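Local structure of uncharacterized protein (Legionella pneumophila subsp. pneumophila, 5T2X) at residues I21-I26 with E51-I56; T44-Y49 with D67-H72; R205-H210 with K267-E272. The protein is of unknown function but folds as a largely helical, strand-free chain belonging to the DUF5630 family. All blocks are in the same frame, centred on the assembly; numbering follows the deposited sequence.

Contact 1: residues I21-I26 with E51-I56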
ATOM      1  N   ILE A  21      23.900  18.518  13.962  1.00 48.41           N
ATOM      2  CA  ILE A  21      24.874  17.613  14.566  1.00 48.67           C
ATOM      3  C   ILE A  21      25.007  16.346  13.731  1.00 44.71           C
ATOM      4  O   ILE A  21      26.119  15.880  13.449  1.00 46.75           O
ATOM      5  CB  ILE A  21      24.483  17.294  16.019  1.00 44.09           C
ATOM      6  CG1 ILE A  21      24.555  18.554  16.882  1.00 34.88           C
ATOM      7  CG2 ILE A  21      25.382  16.204  16.580  1.00 31.91           C
ATOM      8  CD1 ILE A  21      23.952  18.379  18.255  1.00 33.47           C
ATOM      9  N   ILE A  22      23.877  15.772  13.314  1.00 41.97           N
ATOM     10  CA  ILE A  22      23.928  14.561  12.501  1.00 40.89           C
ATOM     11  C   ILE A  22      24.343  14.893  11.072  1.00 44.40           C
ATOM     12  O   ILE A  22      25.055  14.119  10.421  1.00 45.81           O
ATOM     13  CB  ILE A  22      22.578  13.822  12.549  1.00 37.25           C
ATOM     14  CG1 ILE A  22      22.193  13.522  13.998  1.00 32.19           C
ATOM     15  CG2 ILE A  22      22.648  12.527  11.756  1.00 32.30           C
ATOM     16  CD1 ILE A  22      20.996  12.611  14.133  1.00 40.87           C
ATOM     17  N   GLU A  23      23.912  16.051  10.564  1.00 46.30           N
ATOM     18  CA  GLU A  23      24.306  16.468   9.220  1.00 45.62           C
ATOM     19  C   GLU A  23      25.821  16.577   9.098  1.00 43.80           C
ATOM     20  O   GLU A  23      26.415  16.089   8.128  1.00 47.42           O
ATOM     21  CB  GLU A  23      23.654  17.805   8.866  1.00 40.83           C
ATOM     22  CG  GLU A  23      22.203  17.719   8.443  1.00 38.49           C
ATOM     23  CD  GLU A  23      21.706  19.030   7.870  1.00 52.86           C
ATOM     24  OE1 GLU A  23      22.536  19.944   7.681  1.00 60.14           O
ATOM     25  OE2 GLU A  23      20.492  19.150   7.609  1.00 56.08           O
ATOM     26  N   ASN A  24      26.465  17.221  10.073  1.00 45.41           N
ATOM     27  CA  ASN A  24      27.908  17.421   9.996  1.00 38.86           C
ATOM     28  C   ASN A  24      28.660  16.104  10.140  1.00 45.80           C
ATOM     29  O   ASN A  24      29.688  15.898   9.486  1.00 52.98           O
ATOM     30  CB  ASN A  24      28.360  18.423  11.057  1.00 40.67           C
ATOM     31  CG  ASN A  24      27.798  19.814  10.821  1.00 52.87           C
ATOM     32  OD1 ASN A  24      27.353  20.137   9.718  1.00 50.31           O
ATOM     33  ND2 ASN A  24      27.818  20.646  11.857  1.00 47.29           N
ATOM     34  N   LEU A  25      28.163  15.198  10.986  1.00 46.34           N
ATOM     35  CA  LEU A  25      28.796  13.888  11.118  1.00 41.33           C
ATOM     36  C   LEU A  25      28.802  13.144   9.789  1.00 46.39           C
ATOM     37  O   LEU A  25      29.778  12.464   9.454  1.00 48.03           O
ATOM     38  CB  LEU A  25      28.083  13.062  12.191  1.00 33.80           C
ATOM     39  CG  LEU A  25      28.255  13.518  13.640  1.00 40.93           C
ATOM     40  CD1 LEU A  25      27.429  12.650  14.578  1.00 38.34           C
ATOM     41  CD2 LEU A  25      29.723  13.497  14.035  1.00 38.71           C
ATOM     42  N   ILE A  26      27.721  13.265   9.015  1.00 44.39           N
ATOM     43  CA  ILE A  26      27.663  12.606   7.714  1.00 46.87           C
ATOM     44  C   ILE A  26      28.619  13.275   6.734  1.00 49.91           C
ATOM     45  O   ILE A  26      29.278  12.603   5.932  1.00 58.69           O
ATOM     46  CB  ILE A  26      26.218  12.596   7.187  1.00 41.52           C
ATOM     47  CG1 ILE A  26      25.311  11.836   8.156  1.00 41.15           C
ATOM     48  CG2 ILE A  26      26.153  11.974   5.801  1.00 38.21           C
ATOM     49  CD1 ILE A  26      23.854  11.859   7.776  1.00 44.25           C
ATOM     50  N   GLU A  51      12.798  14.420   6.549  1.00 41.32           N
ATOM     51  CA  GLU A  51      12.004  15.366   5.773  1.00 50.80           C
ATOM     52  C   GLU A  51      12.625  16.755   5.753  1.00 50.54           C
ATOM     53  O   GLU A  51      12.462  17.487   4.771  1.00 57.38           O
ATOM     54  CB  GLU A  51      10.580  15.439   6.327  1.00 37.52           C
ATOM     55  CG  GLU A  51       9.799  14.140   6.213  1.00 48.47           C
ATOM     56  CD  GLU A  51       8.390  14.255   6.762  1.00 55.11           C
ATOM     57  OE1 GLU A  51       8.089  15.267   7.429  1.00 59.12           O
ATOM     58  OE2 GLU A  51       7.582  13.333   6.524  1.00 53.92           O
ATOM     59  N   LEU A  52      13.339  17.131   6.811  1.00 45.15           N
ATOM     60  CA  LEU A  52      13.903  18.470   6.928  1.00 49.76           C
ATOM     61  C   LEU A  52      15.324  18.578   6.395  1.00 55.77           C
ATOM     62  O   LEU A  52      15.830  19.697   6.259  1.00 68.50           O
ATOM     63  CB  LEU A  52      13.885  18.924   8.391  1.00 38.21           C
ATOM     64  CG  LEU A  52      12.515  19.155   9.028  1.00 48.20           C
ATOM     65  CD1 LEU A  52      12.670  19.567  10.484  1.00 47.53           C
ATOM     66  CD2 LEU A  52      11.735  20.202   8.247  1.00 37.88           C
ATOM     67  N   SER A  53      15.977  17.459   6.085  1.00 47.74           N
ATOM     68  CA  SER A  53      17.389  17.470   5.722  1.00 44.99           C
ATOM     69  C   SER A  53      17.630  16.521   4.561  1.00 50.79           C
ATOM     70  O   SER A  53      17.352  15.322   4.669  1.00 59.93           O
ATOM     71  CB  SER A  53      18.261  17.078   6.915  1.00 45.63           C
ATOM     72  OG  SER A  53      19.613  16.912   6.524  1.00 47.46           O
ATOM     73  N   LYS A  54      18.157  17.058   3.458  1.00 50.37           N
ATOM     74  CA  LYS A  54      18.562  16.207   2.345  1.00 60.34           C
ATOM     75  C   LYS A  54      19.736  15.316   2.728  1.00 55.41           C
ATOM     76  O   LYS A  54      19.820  14.171   2.266  1.00 47.89           O
ATOM     77  CB  LYS A  54      18.917  17.068   1.130  1.00 63.24           C
ATOM     78  CG  LYS A  54      19.490  16.286  -0.043  1.00 66.93           C
ATOM     79  CD  LYS A  54      19.961  17.210  -1.155  1.00 70.24           C
ATOM     80  CE  LYS A  54      20.661  16.426  -2.254  1.00 67.78           C
ATOM     81  NZ  LYS A  54      19.779  15.378  -2.840  1.00 66.54           N
ATOM     82  N   THR A  55      20.646  15.817   3.568  1.00 50.19           N
ATOM     83  CA  THR A  55      21.801  15.023   3.972  1.00 52.13           C
ATOM     84  C   THR A  55      21.377  13.793   4.766  1.00 49.28           C
ATOM     85  O   THR A  55      21.922  12.701   4.571  1.00 51.32           O
ATOM     86  CB  THR A  55      22.769  15.879   4.791  1.00 45.84           C
ATOM     87  OG1 THR A  55      23.182  17.013   4.018  1.00 47.93           O
ATOM     88  CG2 THR A  55      23.995  15.067   5.185  1.00 39.01           C
ATOM     89  N   ILE A  56      20.395  13.948   5.657  1.00 46.71           N
ATOM     90  CA  ILE A  56      19.975  12.832   6.499  1.00 47.57           C
ATOM     91  C   ILE A  56      19.255  11.775   5.669  1.00 45.34           C
ATOM     92  O   ILE A  56      19.554  10.579   5.767  1.00 42.17           O
ATOM     93  CB  ILE A  56      19.091  13.330   7.658  1.00 44.52           C
ATOM     94  CG1 ILE A  56      19.814  14.401   8.479  1.00 43.36           C
ATOM     95  CG2 ILE A  56      18.670  12.168   8.547  1.00 32.50           C
ATOM     96  CD1 ILE A  56      21.201  14.029   8.898  1.00 46.90           C
TER
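Glu23, Ile56 and Thr55 bury the most surface where helix 15-27 lies against the junction between helix 43-52 and helix 54-60. The CG of Glu23 is anti to the carbonyl carbon and the chain runs extended from there, so the carboxylate reaches past Thr55 to the turn at Ser53. Ser53 OG donates to Glu23 OE2 over 2.6 Å, arriving from above the carboxylate plane, 38° out of it. That hydroxyl works twice: it also accepts from Ile56 N at 3.2 Å, with an N-H...O angle of 157°, and so caps helix 54-60, with Ser53 at the N-cap position. Its torsion, with OG anti to the backbone N (chi1 172°), turns it to where both partners can be met.

Ile56 fills the apolar half. CG1 stands anti to the carbonyl carbon and the chain then folds at CG1, which brings CD1 up against helix 15-27. There the methyl touches Ile22 CG2 at 3.5 Å and Ile26 CD1 at 3.6 Å, crossing both side chains at about a right angle, while the aliphatic part of Glu23 brushes it through CG at 3.9 Å. Thr55 uses its methyl: CG2 lies 3.8 Å from Ile26 CG2, the two side chains sliding past each other in opposite directions, and 3.9 Å from Glu23 O. Ile22 also packs on Leu38 of helix 31-40.

One residue thus spans both chemistries, its CG in the oily layer and its carboxylate on the cap. A short bond from a hydroxyl is what an ionised Glu23 would probably make, and its negative charge, set near the start of helix 54-60, would probably be favoured by the helix dipole.

Contact 2: residues T44-Y49 with D67-H72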
ATOM      1  N   THR A  44       9.364   9.057  15.326  1.00 36.29           N
ATOM      2  CA  THR A  44       8.796  10.349  14.952  1.00 42.43           C
ATOM      3  C   THR A  44       9.892  11.347  14.604  1.00 37.47           C
ATOM      4  O   THR A  44       9.817  12.042  13.585  1.00 38.92           O
ATOM      5  CB  THR A  44       7.919  10.890  16.081  1.00 43.81           C
ATOM      6  OG1 THR A  44       6.825   9.994  16.317  1.00 52.24           O
ATOM      7  CG2 THR A  44       7.372  12.266  15.712  1.00 33.62           C
ATOM      8  N   THR A  45      10.930  11.422  15.439  1.00 33.23           N
ATOM      9  CA  THR A  45      12.003  12.380  15.198  1.00 32.97           C
ATOM     10  C   THR A  45      12.874  11.953  14.022  1.00 36.95           C
ATOM     11  O   THR A  45      13.313  12.797  13.231  1.00 38.37           O
ATOM     12  CB  THR A  45      12.844  12.547  16.462  1.00 42.30           C
ATOM     13  OG1 THR A  45      11.986  12.863  17.566  1.00 42.05           O
ATOM     14  CG2 THR A  45      13.859  13.665  16.286  1.00 40.68           C
ATOM     15  N   LEU A  46      13.132  10.648  13.891  1.00 29.50           N
ATOM     16  CA  LEU A  46      13.923  10.153  12.768  1.00 32.17           C
ATOM     17  C   LEU A  46      13.272  10.512  11.438  1.00 37.92           C
ATOM     18  O   LEU A  46      13.928  11.042  10.533  1.00 36.02           O
ATOM     19  CB  LEU A  46      14.109   8.640  12.881  1.00 32.50           C
ATOM     20  CG  LEU A  46      14.709   7.940  11.656  1.00 38.51           C
ATOM     21  CD1 LEU A  46      16.136   8.406  11.398  1.00 31.52           C
ATOM     22  CD2 LEU A  46      14.657   6.426  11.810  1.00 36.87           C
ATOM     23  N   ILE A  47      11.974  10.230  11.303  1.00 33.70           N
ATOM     24  CA  ILE A  47      11.268  10.550  10.066  1.00 38.54           C
ATOM     25  C   ILE A  47      11.256  12.055   9.833  1.00 41.35           C
ATOM     26  O   ILE A  47      11.447  12.528   8.706  1.00 46.90           O
ATOM     27  CB  ILE A  47       9.844   9.966  10.103  1.00 32.66           C
ATOM     28  CG1 ILE A  47       9.901   8.438  10.106  1.00 35.04           C
ATOM     29  CG2 ILE A  47       9.023  10.475   8.929  1.00 29.54           C
ATOM     30  CD1 ILE A  47       8.546   7.779  10.153  1.00 34.72           C
ATOM     31  N   LYS A  48      11.048  12.830  10.898  1.00 31.31           N
ATOM     32  CA  LYS A  48      11.037  14.282  10.768  1.00 38.56           C
ATOM     33  C   LYS A  48      12.390  14.819  10.316  1.00 44.80           C
ATOM     34  O   LYS A  48      12.447  15.821   9.594  1.00 51.18           O
ATOM     35  CB  LYS A  48      10.615  14.913  12.094  1.00 44.99           C
ATOM     36  CG  LYS A  48      10.487  16.422  12.067  1.00 56.06           C
ATOM     37  CD  LYS A  48       9.655  16.902  13.242  1.00 75.99           C
ATOM     38  CE  LYS A  48       9.939  18.354  13.550  1.00 87.13           C
ATOM     39  NZ  LYS A  48      11.365  18.529  13.934  1.00 95.78           N
ATOM     40  N   TYR A  49      13.485  14.169  10.718  1.00 49.91           N
ATOM     41  CA  TYR A  49      14.802  14.614  10.270  1.00 39.79           C
ATOM     42  C   TYR A  49      15.004  14.338   8.785  1.00 38.86           C
ATOM     43  O   TYR A  49      15.593  15.159   8.072  1.00 41.96           O
ATOM     44  CB  TYR A  49      15.904  13.942  11.091  1.00 38.59           C
ATOM     45  CG  TYR A  49      16.135  14.556  12.456  1.00 34.52           C
ATOM     46  CD1 TYR A  49      15.255  15.494  12.981  1.00 37.22           C
ATOM     47  CD2 TYR A  49      17.244  14.203  13.213  1.00 32.41           C
ATOM     48  CE1 TYR A  49      15.467  16.055  14.230  1.00 36.98           C
ATOM     49  CE2 TYR A  49      17.467  14.760  14.460  1.00 40.37           C
ATOM     50  CZ  TYR A  49      16.576  15.684  14.963  1.00 44.33           C
ATOM     51  OH  TYR A  49      16.797  16.237  16.203  1.00 47.29           O
ATOM     52  N   ASP A  67      19.249  -1.245   8.162  1.00 42.36           N
ATOM     53  CA  ASP A  67      19.030  -1.815   9.487  1.00 44.27           C
ATOM     54  C   ASP A  67      18.431  -0.805  10.454  1.00 42.84           C
ATOM     55  O   ASP A  67      17.802  -1.207  11.440  1.00 39.81           O
ATOM     56  CB  ASP A  67      20.341  -2.357  10.051  1.00 47.32           C
ATOM     57  CG  ASP A  67      21.375  -1.271  10.252  1.00 68.99           C
ATOM     58  OD1 ASP A  67      22.035  -0.896   9.263  1.00 73.99           O
ATOM     59  OD2 ASP A  67      21.524  -0.794  11.397  1.00 80.79           O
ATOM     60  N   ILE A  68      18.625   0.491  10.202  1.00 42.84           N
ATOM     61  CA  ILE A  68      17.977   1.512  11.018  1.00 42.25           C
ATOM     62  C   ILE A  68      16.464   1.370  10.933  1.00 41.39           C
ATOM     63  O   ILE A  68      15.757   1.457  11.945  1.00 43.58           O
ATOM     64  CB  ILE A  68      18.436   2.915  10.581  1.00 45.56           C
ATOM     65  CG1 ILE A  68      19.949   3.067  10.749  1.00 52.53           C
ATOM     66  CG2 ILE A  68      17.688   3.989  11.362  1.00 40.52           C
ATOM     67  CD1 ILE A  68      20.477   4.419  10.317  1.00 44.47           C
ATOM     68  N   TRP A  69      15.947   1.125   9.728  1.00 35.41           N
ATOM     69  CA  TRP A  69      14.508   1.001   9.538  1.00 31.06           C
ATOM     70  C   TRP A  69      13.991  -0.358   9.996  1.00 36.50           C
ATOM     71  O   TRP A  69      12.877  -0.452  10.521  1.00 41.68           O
ATOM     72  CB  TRP A  69      14.155   1.245   8.071  1.00 29.39           C
ATOM     73  CG  TRP A  69      14.636   2.573   7.563  1.00 34.81           C
ATOM     74  CD1 TRP A  69      15.702   2.800   6.742  1.00 38.16           C
ATOM     75  CD2 TRP A  69      14.074   3.858   7.855  1.00 33.98           C
ATOM     76  NE1 TRP A  69      15.834   4.147   6.499  1.00 37.41           N
ATOM     77  CE2 TRP A  69      14.849   4.818   7.174  1.00 33.93           C
ATOM     78  CE3 TRP A  69      12.991   4.291   8.627  1.00 34.76           C
ATOM     79  CZ2 TRP A  69      14.573   6.182   7.238  1.00 42.58           C
ATOM     80  CZ3 TRP A  69      12.720   5.645   8.690  1.00 29.64           C
ATOM     81  CH2 TRP A  69      13.508   6.575   8.000  1.00 38.07           C
ATOM     82  N   ARG A  70      14.781  -1.421   9.804  1.00 41.32           N
ATOM     83  CA  ARG A  70      14.337  -2.750  10.215  1.00 37.97           C
ATOM     84  C   ARG A  70      14.158  -2.838  11.723  1.00 42.80           C
ATOM     85  O   ARG A  70      13.266  -3.549  12.199  1.00 49.32           O
ATOM     86  CB  ARG A  70      15.325  -3.815   9.740  1.00 38.04           C
ATOM     87  CG  ARG A  70      15.309  -4.034   8.244  1.00 54.22           C
ATOM     88  CD  ARG A  70      15.979  -5.341   7.862  1.00 40.02           C
ATOM     89  NE  ARG A  70      15.925  -5.544   6.419  1.00 50.35           N
ATOM     90  CZ  ARG A  70      16.830  -5.070   5.569  1.00 61.35           C
ATOM     91  NH1 ARG A  70      17.861  -4.372   6.023  1.00 61.15           N
ATOM     92  NH2 ARG A  70      16.705  -5.295   4.269  1.00 68.78           N
ATOM     93  N   THR A  71      14.993  -2.130  12.486  1.00 34.70           N
ATOM     94  CA  THR A  71      14.804  -2.075  13.930  1.00 39.68           C
ATOM     95  C   THR A  71      13.446  -1.482  14.280  1.00 38.40           C
ATOM     96  O   THR A  71      12.733  -2.007  15.143  1.00 47.70           O
ATOM     97  CB  THR A  71      15.930  -1.266  14.576  1.00 42.76           C
ATOM     98  OG1 THR A  71      17.185  -1.915  14.334  1.00 48.37           O
ATOM     99  CG2 THR A  71      15.708  -1.140  16.077  1.00 33.55           C
ATOM    100  N   HIS A  72      13.063  -0.395  13.605  1.00 39.64           N
ATOM    101  CA  HIS A  72      11.745   0.187  13.834  1.00 39.24           C
ATOM    102  C   HIS A  72      10.640  -0.719  13.303  1.00 34.30           C
ATOM    103  O   HIS A  72       9.566  -0.814  13.907  1.00 39.51           O
ATOM    104  CB  HIS A  72      11.661   1.570  13.192  1.00 34.39           C
ATOM    105  CG  HIS A  72      12.510   2.600  13.868  1.00 39.77           C
ATOM    106  ND1 HIS A  72      12.227   3.088  15.126  1.00 40.00           N
ATOM    107  CD2 HIS A  72      13.633   3.238  13.462  1.00 34.35           C
ATOM    108  CE1 HIS A  72      13.140   3.979  15.467  1.00 38.12           C
ATOM    109  NE2 HIS A  72      14.005   4.090  14.473  1.00 37.09           N
TER
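Leu46 CD2 is where everything tight in this contact converges. The leucine points from helix 43-52 at helix 66-76, with CG anti to the backbone N (chi1 170°), and its end methyl settles among three side chains. His72 NE2 is the nearest at 3.6 Å, the imidazole meeting the methyl obliquely. Trp69 CZ3 follows at 3.8 Å, and Ile68 CG2, the branch anti to its own backbone N, comes to 3.9 Å. Against the indole the approach is a CH-pi contact: Leu46 CD2 sits over one face of the six-membered ring, 4.2 Å from its centroid and 27° off the ring normal.

Trp69 can offer that face because CG is anti to the carbonyl carbon and the ring swings back toward helix 43-52, while its NE1 is tied to Cys60 O, a bond that helps fix the ring's rotation. The two helices belong to the all-helical N-terminal part of the chain, joined through the short helix 54-60, and they run roughly antiparallel, their local directions 145° apart. With the axes 12.3 Å from each other at closest approach, it takes large side chains to bridge the pair; the backbones stay well separated.

Packing is looser at the edge of the indole. Ile47 reaches it with CG1, near the ring plane, only at 4.2 Å from Trp69 CZ3, and also touches Tyr99 and Phe100 of helix 91-111. Leu46, a buried residue, also touches Leu38 of helix 31-40. Toward solvent the character changes: His72 is partly exposed, and on the facing helix Thr44 OG1 is hydrogen-bonded to Tyr99 OH.

Contact 3: residues R205-H210 with K267-E272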
ATOM      1  N   ARG A 205      -5.072 -13.890  -8.522  1.00 40.66           N
ATOM      2  CA  ARG A 205      -4.912 -15.321  -8.296  1.00 39.71           C
ATOM      3  C   ARG A 205      -3.595 -15.823  -8.874  1.00 39.43           C
ATOM      4  O   ARG A 205      -2.879 -16.595  -8.225  1.00 43.73           O
ATOM      5  CB  ARG A 205      -6.090 -16.083  -8.899  1.00 38.50           C
ATOM      6  CG  ARG A 205      -6.128 -17.553  -8.522  1.00 47.51           C
ATOM      7  CD  ARG A 205      -7.327 -18.248  -9.144  1.00 46.60           C
ATOM      8  NE  ARG A 205      -7.514 -19.595  -8.613  1.00 53.77           N
ATOM      9  CZ  ARG A 205      -8.472 -20.428  -9.005  1.00 60.16           C
ATOM     10  NH1 ARG A 205      -9.336 -20.056  -9.941  1.00 50.43           N
ATOM     11  NH2 ARG A 205      -8.566 -21.635  -8.462  1.00 54.04           N
ATOM     12  N   LYS A 206      -3.252 -15.383 -10.089  1.00 38.58           N
ATOM     13  CA  LYS A 206      -2.020 -15.815 -10.740  1.00 44.56           C
ATOM     14  C   LYS A 206      -0.770 -15.326 -10.019  1.00 47.83           C
ATOM     15  O   LYS A 206       0.318 -15.856 -10.267  1.00 58.47           O
ATOM     16  CB  LYS A 206      -2.007 -15.336 -12.192  1.00 40.16           C
ATOM     17  CG  LYS A 206      -3.117 -15.942 -13.033  1.00 41.71           C
ATOM     18  CD  LYS A 206      -3.157 -15.359 -14.433  1.00 42.58           C
ATOM     19  CE  LYS A 206      -4.269 -16.003 -15.245  1.00 46.88           C
ATOM     20  NZ  LYS A 206      -4.101 -17.482 -15.321  1.00 48.93           N
ATOM     21  N   LEU A 207      -0.893 -14.330  -9.144  1.00 48.21           N
ATOM     22  CA  LEU A 207       0.232 -13.860  -8.349  1.00 43.21           C
ATOM     23  C   LEU A 207       0.251 -14.443  -6.944  1.00 39.67           C
ATOM     24  O   LEU A 207       1.259 -14.303  -6.249  1.00 44.39           O
ATOM     25  CB  LEU A 207       0.217 -12.327  -8.255  1.00 43.47           C
ATOM     26  CG  LEU A 207       0.365 -11.526  -9.549  1.00 45.05           C
ATOM     27  CD1 LEU A 207       0.309 -10.034  -9.258  1.00 39.43           C
ATOM     28  CD2 LEU A 207       1.654 -11.886 -10.267  1.00 50.05           C
ATOM     29  N   SER A 208      -0.828 -15.108  -6.522  1.00 37.75           N
ATOM     30  CA  SER A 208      -0.987 -15.525  -5.133  1.00 41.24           C
ATOM     31  C   SER A 208       0.032 -16.567  -4.688  1.00 51.04           C
ATOM     32  O   SER A 208       0.138 -16.820  -3.483  1.00 51.65           O
ATOM     33  CB  SER A 208      -2.402 -16.065  -4.914  1.00 37.80           C
ATOM     34  OG  SER A 208      -2.666 -17.160  -5.773  1.00 47.80           O
ATOM     35  N   GLU A 209       0.779 -17.171  -5.611  1.00 54.86           N
ATOM     36  CA  GLU A 209       1.749 -18.197  -5.250  1.00 64.51           C
ATOM     37  C   GLU A 209       3.150 -17.650  -5.022  1.00 59.20           C
ATOM     38  O   GLU A 209       3.972 -18.332  -4.398  1.00 72.57           O
ATOM     39  CB  GLU A 209       1.809 -19.279  -6.334  1.00 72.19           C
ATOM     40  CG  GLU A 209       0.484 -19.979  -6.619  1.00 87.74           C
ATOM     41  CD  GLU A 209       0.173 -21.096  -5.637  1.00 87.86           C
ATOM     42  OE1 GLU A 209       0.578 -20.999  -4.460  1.00 89.09           O
ATOM     43  OE2 GLU A 209      -0.479 -22.080  -6.047  1.00 82.21           O
ATOM     44  N   HIS A 210       3.445 -16.447  -5.506  1.00 53.85           N
ATOM     45  CA  HIS A 210       4.792 -15.907  -5.405  1.00 50.12           C
ATOM     46  C   HIS A 210       5.139 -15.577  -3.956  1.00 54.97           C
ATOM     47  O   HIS A 210       4.277 -15.208  -3.155  1.00 47.02           O
ATOM     48  CB  HIS A 210       4.930 -14.659  -6.277  1.00 52.72           C
ATOM     49  CG  HIS A 210       6.348 -14.276  -6.566  1.00 56.38           C
ATOM     50  ND1 HIS A 210       7.167 -13.684  -5.628  1.00 53.23           N
ATOM     51  CD2 HIS A 210       7.090 -14.391  -7.693  1.00 53.54           C
ATOM     52  CE1 HIS A 210       8.353 -13.458  -6.162  1.00 54.85           C
ATOM     53  NE2 HIS A 210       8.333 -13.877  -7.415  1.00 58.77           N
ATOM     54  N   LYS A 267       2.442 -12.752 -16.083  1.00 61.47           N
ATOM     55  CA  LYS A 267       3.719 -13.351 -16.457  1.00 64.59           C
ATOM     56  C   LYS A 267       4.840 -12.319 -16.441  1.00 69.79           C
ATOM     57  O   LYS A 267       5.950 -12.608 -15.979  1.00 77.51           O
ATOM     58  CB  LYS A 267       3.612 -14.008 -17.833  1.00 70.84           C
ATOM     59  CG  LYS A 267       4.926 -14.569 -18.353  1.00 76.53           C
ATOM     60  CD  LYS A 267       4.754 -15.233 -19.709  1.00 82.57           C
ATOM     61  CE  LYS A 267       6.090 -15.689 -20.273  1.00 83.46           C
ATOM     62  NZ  LYS A 267       6.808 -16.598 -19.337  1.00 84.19           N
ATOM     63  N   GLY A 268       4.572 -11.110 -16.941  1.00 63.69           N
ATOM     64  CA  GLY A 268       5.575 -10.062 -16.890  1.00 63.07           C
ATOM     65  C   GLY A 268       5.954  -9.675 -15.475  1.00 64.95           C
ATOM     66  O   GLY A 268       7.084  -9.246 -15.225  1.00 69.27           O
ATOM     67  N   ILE A 269       5.025  -9.826 -14.531  1.00 64.23           N
ATOM     68  CA  ILE A 269       5.324  -9.530 -13.134  1.00 65.22           C
ATOM     69  C   ILE A 269       6.192 -10.627 -12.532  1.00 67.09           C
ATOM     70  O   ILE A 269       7.195 -10.352 -11.862  1.00 70.16           O
ATOM     71  CB  ILE A 269       4.020  -9.341 -12.337  1.00 52.73           C
ATOM     72  CG1 ILE A 269       3.287  -8.081 -12.800  1.00 48.33           C
ATOM     73  CG2 ILE A 269       4.305  -9.294 -10.844  1.00 42.07           C
ATOM     74  CD1 ILE A 269       1.956  -7.861 -12.114  1.00 42.63           C
ATOM     75  N   LEU A 270       5.824 -11.889 -12.768  1.00 65.46           N
ATOM     76  CA  LEU A 270       6.569 -13.002 -12.188  1.00 63.46           C
ATOM     77  C   LEU A 270       7.950 -13.150 -12.811  1.00 69.92           C
ATOM     78  O   LEU A 270       8.867 -13.669 -12.163  1.00 75.82           O
ATOM     79  CB  LEU A 270       5.774 -14.298 -12.339  1.00 47.97           C
ATOM     80  CG  LEU A 270       4.412 -14.324 -11.640  1.00 51.23           C
ATOM     81  CD1 LEU A 270       3.671 -15.615 -11.945  1.00 44.71           C
ATOM     82  CD2 LEU A 270       4.581 -14.142 -10.141  1.00 50.07           C
ATOM     83  N   ASP A 271       8.124 -12.706 -14.059  1.00 71.85           N
ATOM     84  CA  ASP A 271       9.433 -12.791 -14.696  1.00 76.33           C
ATOM     85  C   ASP A 271      10.386 -11.718 -14.185  1.00 74.97           C
ATOM     86  O   ASP A 271      11.597 -11.957 -14.111  1.00 82.46           O
ATOM     87  CB  ASP A 271       9.294 -12.685 -16.215  1.00 79.25           C
ATOM     88  CG  ASP A 271       8.610 -13.895 -16.826  1.00 81.40           C
ATOM     89  OD1 ASP A 271       8.606 -14.967 -16.183  1.00 77.07           O
ATOM     90  OD2 ASP A 271       8.082 -13.774 -17.951  1.00 78.92           O
ATOM     91  N   GLU A 272       9.866 -10.540 -13.830  1.00 65.27           N
ATOM     92  CA  GLU A 272      10.726  -9.477 -13.325  1.00 62.07           C
ATOM     93  C   GLU A 272      11.250  -9.794 -11.930  1.00 63.62           C
ATOM     94  O   GLU A 272      12.318  -9.305 -11.545  1.00 68.47           O
ATOM     95  CB  GLU A 272       9.967  -8.149 -13.319  1.00 60.01           C
ATOM     96  CG  GLU A 272      10.854  -6.923 -13.172  1.00 63.20           C
ATOM     97  CD  GLU A 272      10.063  -5.629 -13.167  1.00 80.91           C
ATOM     98  OE1 GLU A 272      10.159  -4.874 -12.178  1.00 84.27           O
ATOM     99  OE2 GLU A 272       9.338  -5.372 -14.152  1.00 87.63           O
TER
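Arg205 O is held twice, both times by Ser208: OG donates to it at 2.5 Å and the backbone N of the same residue at 3.1 Å. The hydroxyl bond lies in the carbonyl plane, on a lone pair, with a C=O...O angle of 134°. The double grip sits beside a type I beta turn from Leu207 to His210, with His210 N bonded to Leu207 O at 3.2 Å. His210 then becomes the N-cap of the next helix, 211-220.

Against the turn that links helix 191-207 to helix 211-220 lies the last turn and a half of helix 252-272, and the meeting is apolar. Leu207, CG anti to the carbonyl carbon, puts CD2 against two neighbours: Leu270 CD2 at 3.7 Å and Ile269 CG2 at 3.8 Å, crossing the isoleucine at about a right angle and the leucine obliquely. Ile269 continues onto Trp169 and Tyr173 of helix 169-185, so the C-terminal helix is packed against more than the turn alone.

The imidazole of His210 is gripped at both nitrogens: ND1 pairs with Tyr212 N, the capping bond, and NE2 with Phe273 O. The second ties the turn to the chain just past helix 252-272, and the ring, also meeting Trp169 and Tyr212, is thereby pinned in its rotation. Leu270 meets the ring obliquely, and its two methyls divide the work: CD1 rests 3.8 Å from Lys206 O, and CD2 lies 3.5 Å from His210 CD2.

Contacts 1 and 2 share helix 43-52 and lie on the same side of the chain's centre, 13 Å apart between centres; they touch where Ile22 CD1 meets the ring of Tyr49. Their segments alternate along the chain. Contact 2 is the buried one and is built from hydrocarbon and ring contacts. Contact 1, only partly buried, adds a carboxylate and a capping hydroxyl to its apolar layer. Contact 3 is a surface contact about 31 Å from contact 2 between centres, and joins different, later helices: leucine and isoleucine methyls make the contact there, while polar bonds hold the turn beside them.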